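Pseudopodium-enriched atypical kinase 1 (Homo sapiens, PDB 6BHC) is a kinase-fold pseudokinase, probably acting in signalling as a dimerizing scaffold rather than as an active tyrosine kinase. Local coordinates at residues 31-34 / 35-39; 408-411 / 412-415. The protein carries 1 engineered substitution. All blocks are in the same frame, centred on the assembly; numbering follows the deposited sequence.

Contact 1 of 2, residues 31-34 / 35-39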
loop_
_atom_site.group_PDB
_atom_site.type_symbol
_atom_site.label_atom_id
_atom_site.label_comp_id
_atom_site.label_asym_id
_atom_site.label_seq_id
_atom_site.Cartn_x
_atom_site.Cartn_y
_atom_site.Cartn_z
ATOM N N LEU A 31 -7.718 -0.111 -7.739
ATOM C CA LEU A 31 -6.268 -0.266 -7.794
ATOM C C LEU A 31 -5.794 -0.519 -9.220
ATOM O O LEU A 31 -4.745 -0.008 -9.630
ATOM C CB LEU A 31 -5.827 -1.404 -6.873
ATOM C CG LEU A 31 -6.004 -1.181 -5.370
ATOM C CD1 LEU A 31 -5.772 -2.475 -4.602
ATOM C CD2 LEU A 31 -5.064 -0.091 -4.881
ATOM N N ALA A 32 -6.554 -1.302 -9.989
ATOM C CA ALA A 32 -6.173 -1.567 -11.372
ATOM C C ALA A 32 -6.251 -0.302 -12.216
ATOM O O ALA A 32 -5.375 -0.051 -13.053
ATOM C CB ALA A 32 -7.060 -2.663 -11.963
ATOM N N VAL A 33 -7.289 0.511 -12.007
ATOM C CA VAL A 33 -7.422 1.760 -12.749
ATOM C C VAL A 33 -6.323 2.738 -12.349
ATOM O O VAL A 33 -5.774 3.457 -13.193
ATOM C CB VAL A 33 -8.825 2.359 -12.536
ATOM C CG1 VAL A 33 -8.897 3.775 -13.091
ATOM C CG2 VAL A 33 -9.878 1.478 -13.189
ATOM N N LYS A 34 -5.980 2.781 -11.058
ATOM C CA LYS A 34 -4.902 3.659 -10.618
ATOM C C LYS A 34 -3.561 3.220 -11.195
ATOM O O LYS A 34 -2.746 4.062 -11.588
ATOM C CB LYS A 34 -4.845 3.703 -9.091
ATOM C CG LYS A 34 -5.543 4.908 -8.486
ATOM C CD LYS A 34 -5.518 4.861 -6.969
ATOM C CE LYS A 34 -5.987 6.179 -6.375
ATOM N NZ LYS A 34 -7.309 6.593 -6.918
ATOM N N CYS A 35 -3.315 1.910 -11.253
ATOM C CA CYS A 35 -2.112 1.418 -11.917
ATOM C C CYS A 35 -2.106 1.806 -13.389
ATOM O O CYS A 35 -1.081 2.249 -13.918
ATOM C CB CYS A 35 -2.006 -0.100 -11.769
ATOM S SG CYS A 35 -1.631 -0.684 -10.105
ATOM N N GLU A 36 -3.250 1.658 -14.062
ATOM C CA GLU A 36 -3.333 1.999 -15.478
ATOM C C GLU A 36 -2.965 3.458 -15.722
ATOM O O GLU A 36 -2.220 3.770 -16.658
ATOM C CB GLU A 36 -4.739 1.700 -16.000
ATOM C CG GLU A 36 -5.012 2.207 -17.405
ATOM C CD GLU A 36 -6.355 1.744 -17.935
ATOM O OE1 GLU A 36 -6.509 0.531 -18.189
ATOM O OE2 GLU A 36 -7.260 2.592 -18.086
ATOM N N ASP A 37 -3.462 4.366 -14.882
ATOM C CA ASP A 37 -3.150 5.779 -15.066
ATOM C C ASP A 37 -1.688 6.079 -14.757
ATOM O O ASP A 37 -1.116 7.013 -15.329
ATOM C CB ASP A 37 -4.071 6.636 -14.199
ATOM C CG ASP A 37 -5.531 6.511 -14.600
ATOM O OD1 ASP A 37 -5.800 6.118 -15.755
ATOM O OD2 ASP A 37 -6.410 6.808 -13.763
ATOM N N LEU A 38 -1.067 5.302 -13.867
ATOM C CA LEU A 38 0.345 5.511 -13.565
ATOM C C LEU A 38 1.241 4.991 -14.684
ATOM O O LEU A 38 2.271 5.600 -14.989
ATOM C CB LEU A 38 0.705 4.838 -12.239
ATOM C CG LEU A 38 0.092 5.455 -10.979
ATOM C CD1 LEU A 38 0.518 4.675 -9.745
ATOM C CD2 LEU A 38 0.478 6.920 -10.856
ATOM N N PHE A 39 0.868 3.869 -15.303
ATOM C CA PHE A 39 1.662 3.323 -16.395
ATOM C C PHE A 39 1.437 4.053 -17.714
ATOM O O PHE A 39 2.264 3.926 -18.623
ATOM C CB PHE A 39 1.359 1.833 -16.582
ATOM C CG PHE A 39 1.986 0.949 -15.541
ATOM C CD1 PHE A 39 3.301 0.536 -15.662
ATOM C CD2 PHE A 39 1.257 0.523 -14.445
ATOM C CE1 PHE A 39 3.874 -0.281 -14.703
ATOM C CE2 PHE A 39 1.825 -0.292 -13.485
ATOM C CZ PHE A 39 3.135 -0.694 -13.615
#
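Asp37 lays its carboxylate alongside Val33, one turn back on helix 16-39, the two side chains running the same way with OD2 of Asp37 4.0 Å from CG1 of Val33. The aspartate's first torsion (-64°) sets CG beside its own backbone N, turning the carboxylate back over the preceding turn, where Asp37 CG comes within 3.4 Å of Val33 O. That oxygen is an acceptor like those of the carboxylate, so the approach cannot be a hydrogen bond and would probably be mildly unfavourable; Val33 O is instead engaged by Asp37 N, at 3.0 Å. Cys35 N, Glu36 N and Leu38 N repeat the same i to i-4 pattern onto Leu31, Ala32 and Lys34. A different face of the helix carries Cys35. With chi1 at -70°, its sulfur also folds back along the chain, and Cys35 SG sits 3.2 Å from Leu31 O. Leu38 does likewise a turn further on, its CG 3.2 Å from Lys34 O, while Lys34 NZ remains 6.9 Å from Asp37 OD2, too distant for a salt bridge. Leu31, Lys34, Cys35 and Leu38 together pack against Leu398 of the second subunit. The chemistry is therefore divided around the helix: Val33 and the acids Glu36 and Asp37 are exposed, while an apolar stripe of Leu31, Cys35 and Leu38, joined by Lys34, serves the dimer interface. Because the carbonyls of residues 31 to 35 are taken by backbone amides, that of Cys35 by Phe39 N, this part of the helix is held by its main chain, and the side chains contribute mainly van der Waals packing.

Contact 2 of 2, residues 408-411 / 412-415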
loop_
_atom_site.group_PDB
_atom_site.type_symbol
_atom_site.label_atom_id
_atom_site.label_comp_id
_atom_site.label_asym_id
_atom_site.label_seq_id
_atom_site.Cartn_x
_atom_site.Cartn_y
_atom_site.Cartn_z
ATOM N N ASP A 408 2.177 -7.065 -11.309
ATOM C CA ASP A 408 1.232 -6.740 -10.245
ATOM C C ASP A 408 -0.025 -6.092 -10.809
ATOM O O ASP A 408 -1.142 -6.407 -10.381
ATOM C CB ASP A 408 1.889 -5.817 -9.218
ATOM C CG ASP A 408 3.110 -6.437 -8.572
ATOM O OD1 ASP A 408 3.172 -7.682 -8.482
ATOM O OD2 ASP A 408 4.007 -5.676 -8.150
ATOM N N TRP A 409 0.140 -5.176 -11.763
ATOM C CA TRP A 409 -1.009 -4.553 -12.408
ATOM C C TRP A 409 -1.862 -5.593 -13.125
ATOM O O TRP A 409 -3.084 -5.641 -12.947
ATOM C CB TRP A 409 -0.527 -3.473 -13.378
ATOM C CG TRP A 409 -1.600 -2.852 -14.221
ATOM C CD1 TRP A 409 -2.935 -2.772 -13.937
ATOM C CD2 TRP A 409 -1.425 -2.224 -15.496
ATOM N NE1 TRP A 409 -3.599 -2.134 -14.956
ATOM C CE2 TRP A 409 -2.694 -1.788 -15.926
ATOM C CE3 TRP A 409 -0.317 -1.988 -16.317
ATOM C CZ2 TRP A 409 -2.885 -1.129 -17.138
ATOM C CZ3 TRP A 409 -0.508 -1.333 -17.518
ATOM C CH2 TRP A 409 -1.782 -0.910 -17.917
ATOM N N LEU A 410 -1.228 -6.447 -13.933
ATOM C CA LEU A 410 -1.976 -7.454 -14.680
ATOM C C LEU A 410 -2.686 -8.425 -13.745
ATOM O O LEU A 410 -3.808 -8.864 -14.028
ATOM C CB LEU A 410 -1.038 -8.201 -15.630
ATOM C CG LEU A 410 -0.282 -7.328 -16.638
ATOM C CD1 LEU A 410 0.629 -8.167 -17.523
ATOM C CD2 LEU A 410 -1.251 -6.514 -17.481
ATOM N N CYS A 411 -2.052 -8.772 -12.622
ATOM C CA CYS A 411 -2.700 -9.655 -11.658
ATOM C C CYS A 411 -3.908 -8.980 -11.022
ATOM O O CYS A 411 -4.939 -9.626 -10.797
ATOM C CB CYS A 411 -1.700 -10.089 -10.586
ATOM S SG CYS A 411 -2.365 -11.261 -9.380
ATOM N N ALA A 412 -3.802 -7.681 -10.731
ATOM C CA ALA A 412 -4.948 -6.948 -10.206
ATOM C C ALA A 412 -6.078 -6.884 -11.227
ATOM O O ALA A 412 -7.253 -6.973 -10.858
ATOM C CB ALA A 412 -4.526 -5.541 -9.781
ATOM N N GLN A 413 -5.743 -6.725 -12.512
ATOM C CA GLN A 413 -6.771 -6.732 -13.550
ATOM C C GLN A 413 -7.531 -8.049 -13.558
ATOM O O GLN A 413 -8.757 -8.070 -13.712
ATOM C CB GLN A 413 -6.148 -6.487 -14.924
ATOM C CG GLN A 413 -5.723 -5.060 -15.204
ATOM C CD GLN A 413 -5.366 -4.845 -16.665
ATOM O OE1 GLN A 413 -5.021 -3.737 -17.075
ATOM N NE2 GLN A 413 -5.452 -5.908 -17.459
ATOM N N TYR A 414 -6.813 -9.158 -13.395
ATOM C CA TYR A 414 -7.432 -10.475 -13.441
ATOM C C TYR A 414 -8.415 -10.664 -12.291
ATOM O O TYR A 414 -9.599 -10.943 -12.508
ATOM C CB TYR A 414 -6.337 -11.539 -13.419
ATOM C CG TYR A 414 -6.818 -12.967 -13.364
ATOM C CD1 TYR A 414 -7.947 -13.377 -14.064
ATOM C CD2 TYR A 414 -6.120 -13.916 -12.631
ATOM C CE1 TYR A 414 -8.373 -14.692 -14.018
ATOM C CE2 TYR A 414 -6.534 -15.226 -12.581
ATOM C CZ TYR A 414 -7.658 -15.610 -13.274
ATOM O OH TYR A 414 -8.060 -16.924 -13.217
ATOM N N LEU A 415 -7.941 -10.496 -11.055
ATOM C CA LEU A 415 -8.778 -10.787 -9.894
ATOM C C LEU A 415 -9.912 -9.782 -9.732
ATOM O O LEU A 415 -10.952 -10.117 -9.153
ATOM C CB LEU A 415 -7.924 -10.826 -8.629
ATOM C CG LEU A 415 -6.838 -11.904 -8.622
ATOM C CD1 LEU A 415 -6.120 -11.938 -7.284
ATOM C CD2 LEU A 415 -7.439 -13.261 -8.951
#
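Gln413 comes obliquely against the NE1-CE2-CZ2 side of the indole of Trp409, one turn earlier on helix 406-417, with its amide plane 88° from the ring plane. The oxygen leads: Gln413 OE1 lies 3.0 Å from Trp409 NE1 and 3.2 Å from Trp409 CE2. Despite the short distance the N-H does not aim at this oxygen, so the pair is a polar packing contact and not a hydrogen bond. Behind the amide, Gln413 CG rests 3.6 Å from Trp409 NE1, adding a methylene to the contact. Two torsions bring the partners together: the indole swings out with its CG anti to the backbone N (chi1 174°), and the glutamine chain runs extended beyond CG, with chi2 at -169°. Their backbones are joined by the bond from Gln413 N to Trp409 O, 2.9 Å long, which fixes the spacing of the two side chains. Equivalent bonds carry Ala412 to Asp408, Tyr414 to Leu410 and Leu415 to Cys411. On another face of this helix Cys411 SG meets Leu415 CD1 loosely, at 4.4 Å, and both residues pack on Leu389 of helix 371-396. Phe115 meets the indole edge-to-face directly, while Trp355 borders Leu410, Cys411 and Tyr414; the ends of the segment are tied as well, Asp408 OD2 accepting a hydrogen bond from Ser405 N and Leu415 O one from Arg386 NE. What results is a short, mostly buried helix, its tryptophan inserted among aromatic neighbours, packed among the helices of this alpha-helical region. Here it joins helix 16-39 to helix 371-396, bringing together helices from near the start and near the end of the modelled chain.

The centres of contacts 1 and 2 are 10 Å apart, and the two meet mainly through Trp409. From residues 31-39 the indole receives the stacked ring of Phe39, with Phe39 CD2 3.5 Å from Trp409 CE3, and two beta carbons: Cys35 CB lies 3.6 Å from Trp409 CD1, and Glu36 CB is equally near Trp409 CZ2. Ala32 O approaches Trp409 NE1 to 3.3 Å, as packing. Contact 1 therefore faces two ways, toward residues 408-415 within its own chain and toward the second subunit, which contact 2 does not touch. Together they place residues from near both ends of the modelled chain beside the dimer interface.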